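Local structure of N-acetylneuraminate lyase (Fusobacterium nucleatum subsp. nucleatum ATCC 25586, 5ZKA) at residues G20-M26 / A218-N224; D204-L208 / A245-Q249. The protein is a TIM-barrel enzyme of the dihydrodipicolinate synthetase family, with its parallel strands at the core and helices packed around them. All coordinates share one frame; numbering follows the deposited sequence.

Contact 1 (G20-M26 / A218-N224)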
# COMPACT_ATOMS: atom_id res chain seq x y z
N GLY A 20 7.41 14.39 12.36
CA GLY A 20 6.06 14.88 12.63
C GLY A 20 5.30 15.19 11.37
O GLY A 20 5.68 14.82 10.26
N ILE A 21 4.19 15.91 11.55
CA ILE A 21 3.22 16.19 10.49
C ILE A 21 3.53 17.55 9.87
O ILE A 21 3.52 18.56 10.57
CB ILE A 21 1.79 16.15 11.04
CG1 ILE A 21 1.52 14.82 11.75
CG2 ILE A 21 0.79 16.42 9.95
CD1 ILE A 21 1.53 13.62 10.84
N TYR A 22 3.78 17.57 8.56
CA TYR A 22 4.06 18.79 7.80
C TYR A 22 2.91 19.08 6.84
O TYR A 22 2.54 18.22 6.04
CB TYR A 22 5.33 18.65 6.96
CG TYR A 22 6.64 18.62 7.71
CD1 TYR A 22 6.95 17.57 8.57
CD2 TYR A 22 7.59 19.62 7.53
CE1 TYR A 22 8.14 17.53 9.25
CE2 TYR A 22 8.80 19.58 8.20
CZ TYR A 22 9.07 18.53 9.06
OH TYR A 22 10.26 18.47 9.74
N SER A 23 2.39 20.31 6.87
CA SER A 23 1.48 20.73 5.81
C SER A 23 2.29 21.13 4.58
O SER A 23 3.25 21.91 4.69
CB SER A 23 0.63 21.92 6.25
OG SER A 23 -0.42 21.50 7.12
N ALA A 24 1.91 20.61 3.42
CA ALA A 24 2.41 21.15 2.16
C ALA A 24 1.66 22.45 1.94
O ALA A 24 0.48 22.45 1.59
CB ALA A 24 2.19 20.16 1.02
N LEU A 25 2.36 23.55 2.20
CA LEU A 25 1.73 24.85 2.33
C LEU A 25 1.06 25.28 1.03
O LEU A 25 1.70 25.33 -0.03
CB LEU A 25 2.78 25.87 2.76
CG LEU A 25 2.27 27.27 3.05
CD1 LEU A 25 1.38 27.23 4.28
CD2 LEU A 25 3.45 28.22 3.25
N MET A 26 -0.22 25.59 1.11
CA MET A 26 -0.91 26.17 -0.04
C MET A 26 -0.66 27.66 -0.11
O MET A 26 -0.42 28.33 0.90
CB MET A 26 -2.41 25.90 0.06
CG MET A 26 -2.72 24.43 0.17
SD MET A 26 -4.17 23.97 -0.77
CE MET A 26 -3.69 24.36 -2.45
N ALA A 218 4.93 12.84 8.03
CA ALA A 218 4.14 12.89 6.82
C ALA A 218 4.11 14.32 6.31
O ALA A 218 4.16 15.26 7.09
CB ALA A 218 2.70 12.39 7.06
N ILE A 219 4.03 14.46 4.99
CA ILE A 219 3.93 15.75 4.32
C ILE A 219 2.72 15.67 3.40
O ILE A 219 2.67 14.79 2.53
CB ILE A 219 5.22 16.07 3.53
CG1 ILE A 219 6.40 16.13 4.48
CG2 ILE A 219 5.09 17.35 2.73
CD1 ILE A 219 7.78 15.97 3.76
N GLY A 220 1.73 16.54 3.60
CA GLY A 220 0.48 16.39 2.87
C GLY A 220 -0.29 17.67 2.68
O GLY A 220 -0.22 18.59 3.49
N SER A 221 -1.07 17.72 1.59
CA SER A 221 -1.92 18.88 1.32
C SER A 221 -3.12 18.95 2.25
O SER A 221 -3.59 20.05 2.58
CB SER A 221 -2.41 18.84 -0.12
OG SER A 221 -3.11 17.63 -0.37
N THR A 222 -3.67 17.80 2.65
CA THR A 222 -4.90 17.90 3.43
C THR A 222 -4.66 18.36 4.85
O THR A 222 -5.62 18.74 5.53
CB THR A 222 -5.64 16.56 3.45
OG1 THR A 222 -4.90 15.59 4.20
CG2 THR A 222 -5.86 16.05 2.03
N TYR A 223 -3.41 18.38 5.30
CA TYR A 223 -3.15 18.80 6.67
C TYR A 223 -3.37 20.30 6.84
O TYR A 223 -3.48 20.76 7.98
CB TYR A 223 -1.72 18.40 7.07
CG TYR A 223 -1.44 16.92 6.82
CD1 TYR A 223 -2.46 15.97 6.92
CD2 TYR A 223 -0.18 16.48 6.44
CE1 TYR A 223 -2.22 14.61 6.66
CE2 TYR A 223 0.06 15.12 6.18
CZ TYR A 223 -0.95 14.20 6.30
OH TYR A 223 -0.69 12.87 6.04
N ASN A 224 -3.47 21.05 5.73
CA ASN A 224 -3.84 22.47 5.80
C ASN A 224 -5.20 22.64 6.49
O ASN A 224 -5.45 23.69 7.09
CB ASN A 224 -3.90 23.08 4.40
CG ASN A 224 -2.52 23.35 3.80
OD1 ASN A 224 -1.89 24.36 4.08
ND2 ASN A 224 -2.06 22.43 2.93
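Tyr-22 bonds through both backbone polar atoms to 218-224: its N donates to Ala-218 O (2.8 Å), and its O accepts from Gly-220 N (3.1 Å). Ala-218 N to Gly-20 O and Ala-24 N to Gly-220 O extend this parallel ladder, in which the two strand axes run 20° apart. On one face of the sheet, Tyr-22 CB packs on Ile-219 CG1 at 3.7 Å. On the other, Ile-21 CG2, anti to the backbone N, sits over one face of the Tyr-223 ring, 4.0 Å from its centroid, a CH-pi contact. The edge of the same ring faces Tyr-22 O, 3.3 Å from Tyr-223 CD2. Beyond the strands, the Asn-224 amide ties the two segments together: ND2 donates almost in its own plane to Ala-24 O across the contact (2.9 Å) and to Ser-221 O within its own turn (2.9 Å), which fixes the rotation of the group. Asn-47 on helix 37-49 forms the second shell, its ND2 bonded to Asn-224 OD1 and its OD1 to Ser-23 OG. Pairing of the first strand with the last in this way closes a TIM barrel.

Contact 2 (D204-L208 / A245-Q249). With EDO (1,2-ethanediol), chain E.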
# COMPACT_ATOMS: atom_id res chain seq x y z
N ASP A 204 -1.76 11.15 2.22
CA ASP A 204 -2.49 11.42 3.46
C ASP A 204 -3.51 10.34 3.74
O ASP A 204 -3.82 10.05 4.90
CB ASP A 204 -3.24 12.75 3.36
CG ASP A 204 -2.33 13.93 3.07
OD1 ASP A 204 -1.17 13.70 2.65
OD2 ASP A 204 -2.79 15.08 3.24
N GLU A 205 -4.08 9.76 2.68
CA GLU A 205 -5.13 8.76 2.84
C GLU A 205 -4.57 7.40 3.22
O GLU A 205 -5.36 6.47 3.42
CB GLU A 205 -5.95 8.66 1.55
CG GLU A 205 -5.23 8.07 0.35
CD GLU A 205 -4.33 9.06 -0.38
OE1 GLU A 205 -4.23 10.24 0.04
OE2 GLU A 205 -3.74 8.64 -1.40
N MET A 206 -3.25 7.26 3.32
CA MET A 206 -2.60 6.03 3.76
C MET A 206 -1.65 6.29 4.92
O MET A 206 -0.65 5.59 5.08
CB MET A 206 -1.90 5.35 2.59
CG MET A 206 -2.85 5.18 1.41
SD MET A 206 -2.18 4.21 0.05
CE MET A 206 -0.88 5.28 -0.53
N LEU A 207 -1.97 7.28 5.76
CA LEU A 207 -1.09 7.64 6.87
C LEU A 207 -0.97 6.52 7.89
O LEU A 207 0.12 6.24 8.39
CB LEU A 207 -1.62 8.92 7.54
CG LEU A 207 -0.83 9.44 8.75
CD1 LEU A 207 0.64 9.67 8.39
CD2 LEU A 207 -1.46 10.75 9.23
N LEU A 208 -2.08 5.86 8.21
CA LEU A 208 -2.02 4.82 9.24
C LEU A 208 -1.15 3.64 8.81
O LEU A 208 -0.25 3.26 9.58
CB LEU A 208 -3.44 4.38 9.62
CG LEU A 208 -3.56 3.09 10.43
CD1 LEU A 208 -2.79 3.16 11.74
CD2 LEU A 208 -5.03 2.82 10.69
N ALA A 245 -6.93 4.66 15.99
CA ALA A 245 -6.31 5.31 14.84
C ALA A 245 -7.03 4.95 13.55
O ALA A 245 -7.15 5.78 12.64
CB ALA A 245 -4.83 4.95 14.75
N LEU A 246 -7.52 3.70 13.45
CA LEU A 246 -8.24 3.28 12.26
C LEU A 246 -9.56 4.02 12.12
O LEU A 246 -9.96 4.38 11.01
CB LEU A 246 -8.47 1.77 12.28
CG LEU A 246 -9.22 1.15 11.10
CD1 LEU A 246 -8.53 1.51 9.79
CD2 LEU A 246 -9.33 -0.38 11.22
N LYS A 247 -10.28 4.22 13.24
CA LYS A 247 -11.53 4.97 13.19
C LYS A 247 -11.30 6.37 12.66
O LYS A 247 -12.09 6.87 11.84
CB LYS A 247 -12.18 5.03 14.58
CG LYS A 247 -12.74 3.69 15.04
CD LYS A 247 -13.82 3.87 16.11
CE LYS A 247 -14.23 2.52 16.68
NZ LYS A 247 -13.09 1.82 17.32
N ILE A 248 -10.21 7.01 13.09
CA ILE A 248 -9.93 8.37 12.64
C ILE A 248 -9.41 8.38 11.20
O ILE A 248 -9.72 9.31 10.43
CB ILE A 248 -8.94 9.03 13.62
CG1 ILE A 248 -9.58 9.10 15.02
CG2 ILE A 248 -8.54 10.42 13.13
CD1 ILE A 248 -8.62 9.44 16.13
N GLN A 249 -8.66 7.36 10.78
CA GLN A 249 -8.31 7.26 9.36
C GLN A 249 -9.55 7.06 8.50
O GLN A 249 -9.64 7.60 7.39
CB GLN A 249 -7.32 6.12 9.13
CG GLN A 249 -6.81 6.02 7.69
CD GLN A 249 -5.75 7.06 7.41
OE1 GLN A 249 -4.65 6.97 7.94
NE2 GLN A 249 -6.08 8.07 6.60
C1 EDO E . -4.08 13.55 -0.28
O1 EDO E . -3.01 12.64 -0.31
C2 EDO E . -4.87 13.46 -1.58
O2 EDO E . -4.04 13.86 -2.64
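Leu-208 and Gln-249 bring their CA atoms to 6.7 Å where the 3-10 turn 204-205 leads, through Met-206 at the N-cap position, into helix 207-212, beside the middle of the first half of helix 242-262. In TIM-barrel terms, the short helix connects strands 200-201 and 217-220, while 242-262 belongs to the helices that follow the last barrel strand and its helix 223-237. Gln-249 supplies the polar link. Its chain leaves with CG anti to the backbone N (chi1 -175°) and bends at chi2 (78°), carrying the amide to the start of the neighbouring helix. There OE1 accepts the Leu-208 N-H at 2.8 Å, with an N-H...O angle of 144° and the donor tilted from the carbonyl plane, giving an N-H of the first helical turn a side-chain acceptor. The NE2 end of the amide makes a weak hydrogen bond to Asp-204 O at 3.5 Å and a regular one to Asn-253 OD1, one turn along helix 242-262. Asn-253 ND2 in turn bonds Glu-205 O, so two amides from the same helix reach the turn, Gln-249 NE2 only weakly. The apolar half is carried by Leu-208, whose branches divide: CD2 lies against Leu-246, 3.6 Å from its CA and 3.8 Å from its CD1, while CD1 meets Ala-245 CB at 4.1 Å. An apolar side chain of a neighbouring subunit packs on Leu-208, the Leu-246 side chain lies against that subunit's backbone, and Met-206 and Glu-205 each meet an aromatic side chain there, placing this junction at the subunit interface. At the far end of the turn, a 1,2-ethanediol, probably picked up from the crystallisation solution, uses O1 for two bonds, accepting from Asp-204 N and donating to Glu-205 OE1 at 2.7 Å.

Contacts 1 and 2 have centres about 14 Å apart, the first about 5 Å from the centre of the chain and the second about 17 Å. They meet at Asp-204, whose carboxylate reaches the end of strand 217-220 and the loop after it: OD2 lies 2.4 Å from Thr-222 OG1, a probable hydrogen bond whose length is doubtfully short, and OD1 packs 3.2 Å from Gly-220 CA. Tyr-223 OH adds a packing contact to Asp-204 CA at 3.5 Å. The 1,2-ethanediol of contact 2 also borders contact 1, with C1 4.2 Å from Ser-221 OG. The modified Lys-178 follows strand 174-176 of the same barrel, outside both contacts.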